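Local atomic coordinates of spindle assembly checkpoint serine/threonine-protein kinase BUB1 (Saccharomyces cerevisiae, PDB entry 3ESL), a protein that phosphorylates proteins such as BUB3 in spindle assembly checkpoint signalling, which delays anaphase until chromosomes are bioriented on the spindle. Residues S51-L56 with N88-N93. Sequence-based numbering, arbitrary orientation.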
ATOM      1  N   SER A  51      10.346   8.545 -18.355  1.00 49.39           N
ATOM      2  CA  SER A  51       9.182   9.415 -18.140  1.00 45.55           C
ATOM      3  C   SER A  51       8.044   8.631 -17.481  1.00 43.59           C
ATOM      4  O   SER A  51       7.387   9.136 -16.573  1.00 42.15           O
ATOM      5  CB  SER A  51       8.695  10.034 -19.451  1.00 47.10           C
ATOM      6  OG  SER A  51       7.502  10.784 -19.262  1.00 47.14           O
ATOM      7  N   GLY A  52       7.829   7.398 -17.943  1.00 38.29           N
ATOM      8  CA  GLY A  52       6.763   6.537 -17.430  1.00 37.49           C
ATOM      9  C   GLY A  52       6.888   6.280 -15.939  1.00 36.01           C
ATOM     10  O   GLY A  52       5.896   6.301 -15.213  1.00 33.49           O
ATOM     11  N   GLN A  53       8.116   6.043 -15.485  1.00 35.36           N
ATOM     12  CA  GLN A  53       8.396   5.828 -14.062  1.00 37.37           C
ATOM     13  C   GLN A  53       7.986   7.036 -13.208  1.00 33.51           C
ATOM     14  O   GLN A  53       7.296   6.877 -12.186  1.00 30.66           O
ATOM     15  CB  GLN A  53       9.882   5.494 -13.858  1.00 38.94           C
ATOM     16  CG  GLN A  53      10.251   5.168 -12.418  1.00 45.63           C
ATOM     17  CD  GLN A  53      11.741   4.976 -12.214  1.00 47.11           C
ATOM     18  OE1 GLN A  53      12.400   4.243 -12.961  1.00 50.55           O
ATOM     19  NE2 GLN A  53      12.282   5.626 -11.187  1.00 50.76           N
ATOM     20  N   GLU A  54       8.423   8.221 -13.634  0.50 32.82           N
ATOM     21  CA  GLU A  54       8.128   9.484 -12.964  0.50 34.12           C
ATOM     22  C   GLU A  54       6.626   9.756 -12.921  0.50 32.63           C
ATOM     23  O   GLU A  54       6.081  10.118 -11.873  0.50 31.02           O
ATOM     24  CB  GLU A  54       8.848  10.641 -13.677  0.50 36.56           C
ATOM     25  CG  GLU A  54       8.499  12.038 -13.155  0.50 40.34           C
ATOM     26  CD  GLU A  54       8.562  13.117 -14.233  0.50 44.16           C
ATOM     27  OE1 GLU A  54       9.480  13.078 -15.084  0.50 46.02           O
ATOM     28  OE2 GLU A  54       7.687  14.011 -14.225  0.50 45.86           O
ATOM     29  N   VAL A  55       5.969   9.575 -14.064  1.00 30.48           N
ATOM     30  CA  VAL A  55       4.542   9.868 -14.190  1.00 28.86           C
ATOM     31  C   VAL A  55       3.747   8.855 -13.367  1.00 25.01           C
ATOM     32  O   VAL A  55       2.751   9.218 -12.722  1.00 26.80           O
ATOM     33  CB  VAL A  55       4.067   9.889 -15.662  1.00 30.40           C
ATOM     34  CG1 VAL A  55       2.563  10.136 -15.745  1.00 30.75           C
ATOM     35  CG2 VAL A  55       4.825  10.971 -16.454  1.00 30.79           C
ATOM     36  N   LEU A  56       4.186   7.600 -13.379  1.00 24.10           N
ATOM     37  CA  LEU A  56       3.514   6.590 -12.552  1.00 20.93           C
ATOM     38  C   LEU A  56       3.630   6.978 -11.075  1.00 22.45           C
ATOM     39  O   LEU A  56       2.628   6.962 -10.343  1.00 25.36           O
ATOM     40  CB  LEU A  56       4.065   5.182 -12.802  1.00 22.82           C
ATOM     41  CG  LEU A  56       3.406   4.066 -11.979  1.00 23.72           C
ATOM     42  CD1 LEU A  56       1.895   3.980 -12.236  1.00 25.58           C
ATOM     43  CD2 LEU A  56       4.082   2.712 -12.218  1.00 23.96           C
ATOM     44  N   ASN A  88       5.852  -1.378  -2.786  1.00 21.17           N
ATOM     45  CA  ASN A  88       6.673  -2.381  -3.492  1.00 24.47           C
ATOM     46  C   ASN A  88       7.507  -1.797  -4.636  1.00 26.36           C
ATOM     47  O   ASN A  88       8.655  -2.202  -4.849  1.00 27.81           O
ATOM     48  CB  ASN A  88       5.793  -3.512  -4.037  1.00 27.64           C
ATOM     49  CG  ASN A  88       5.164  -4.373  -2.946  1.00 35.43           C
ATOM     50  OD1 ASN A  88       5.620  -4.408  -1.807  1.00 41.39           O
ATOM     51  ND2 ASN A  88       4.105  -5.089  -3.312  1.00 39.68           N
ATOM     52  N   LEU A  89       6.927  -0.866  -5.388  1.00 23.29           N
ATOM     53  CA  LEU A  89       7.600  -0.267  -6.538  1.00 24.30           C
ATOM     54  C   LEU A  89       8.631   0.784  -6.143  1.00 28.37           C
ATOM     55  O   LEU A  89       9.706   0.867  -6.752  1.00 28.25           O
ATOM     56  CB  LEU A  89       6.584   0.367  -7.478  1.00 25.54           C
ATOM     57  CG  LEU A  89       5.663  -0.580  -8.244  1.00 26.63           C
ATOM     58  CD1 LEU A  89       4.635   0.261  -8.966  1.00 30.36           C
ATOM     59  CD2 LEU A  89       6.460  -1.446  -9.231  1.00 31.64           C
ATOM     60  N   PHE A  90       8.307   1.579  -5.124  1.00 25.15           N
ATOM     61  CA  PHE A  90       9.065   2.801  -4.854  1.00 26.10           C
ATOM     62  C   PHE A  90       9.803   2.859  -3.517  1.00 27.89           C
ATOM     63  O   PHE A  90      10.759   3.630  -3.371  1.00 29.07           O
ATOM     64  CB  PHE A  90       8.174   4.032  -5.060  1.00 26.35           C
ATOM     65  CG  PHE A  90       7.636   4.152  -6.456  1.00 28.56           C
ATOM     66  CD1 PHE A  90       8.494   4.387  -7.530  1.00 29.42           C
ATOM     67  CD2 PHE A  90       6.281   4.008  -6.706  1.00 26.37           C
ATOM     68  CE1 PHE A  90       8.007   4.482  -8.833  1.00 28.22           C
ATOM     69  CE2 PHE A  90       5.784   4.106  -8.006  1.00 27.02           C
ATOM     70  CZ  PHE A  90       6.647   4.348  -9.068  1.00 29.96           C
ATOM     71  N   LEU A  91       9.400   2.027  -2.561  1.00 25.43           N
ATOM     72  CA  LEU A  91      10.007   2.054  -1.229  1.00 25.88           C
ATOM     73  C   LEU A  91      10.745   0.767  -0.849  1.00 28.40           C
ATOM     74  O   LEU A  91      11.126   0.587   0.312  1.00 29.88           O
ATOM     75  CB  LEU A  91       8.937   2.393  -0.177  1.00 24.34           C
ATOM     76  CG  LEU A  91       8.147   3.690  -0.375  1.00 25.34           C
ATOM     77  CD1 LEU A  91       7.115   3.888   0.744  1.00 25.32           C
ATOM     78  CD2 LEU A  91       9.090   4.882  -0.481  1.00 25.47           C
ATOM     79  N   SER A  92      10.969  -0.110  -1.828  1.00 30.85           N
ATOM     80  CA  SER A  92      11.489  -1.454  -1.570  1.00 33.78           C
ATOM     81  C   SER A  92      12.881  -1.479  -0.924  1.00 36.26           C
ATOM     82  O   SER A  92      13.214  -2.419  -0.199  1.00 37.62           O
ATOM     83  CB  SER A  92      11.469  -2.309  -2.852  1.00 34.27           C
ATOM     84  OG  SER A  92      12.299  -1.746  -3.857  1.00 36.79           O
ATOM     85  N   ASN A  93      13.681  -0.446  -1.185  1.00 34.25           N
ATOM     86  CA  ASN A  93      15.022  -0.341  -0.601  1.00 36.95           C
ATOM     87  C   ASN A  93      15.050   0.485   0.695  1.00 35.55           C
ATOM     88  O   ASN A  93      16.107   0.922   1.138  1.00 35.03           O
ATOM     89  CB  ASN A  93      15.999   0.239  -1.633  1.00 41.72           C
ATOM     90  CG  ASN A  93      15.732   1.706  -1.941  1.00 45.64           C
ATOM     91  OD1 ASN A  93      14.603   2.190  -1.817  1.00 49.99           O
ATOM     92  ND2 ASN A  93      16.780   2.423  -2.343  1.00 48.80           N
TER
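In the all-helical, TPR-like N-terminal domain of BUB1, the first turns of helix 49-67 meet the last turn of helix 77-90, where Q53 packs on F90, and L56 on both L89 and F90. The contact is small, burying 152 Å² in all, and rests on van der Waals packing; no hydrogen bond crosses it, and the closest CA atoms, those of Q53 and L89, stay 9.7 Å apart. The F90 side chain leaves its backbone toward helix 49-67, and with CG anti to the carbonyl carbon (chi1 -60°) its CZ comes 4.1 Å from the backbone carbonyl O of Q53, which lies neither over the ring face nor at its edge. The Q53 side chain touches the ring only through CG, 4.3 Å from CE1 of F90. L56 meets the ring at its edge, near the ring plane, CG lying 4.4 Å from CZ of F90. On one face of the ring, nearer its rim than its centre, sits CB of the preceding L89, 3.7 Å from the ring plane. Farther along helix 49-67, R57 and M60 also pack on F90, while I40 of helix 29-47 touches L56. A bound 2-[N-cyclohexylamino]ethane sulfonic acid, probably from the crystallisation liquor, lies about 4 Å from the L56 side chain. The two leucines cross at about a right angle, meeting through L56 CD2 and L89 CD1 at 4.1 Å.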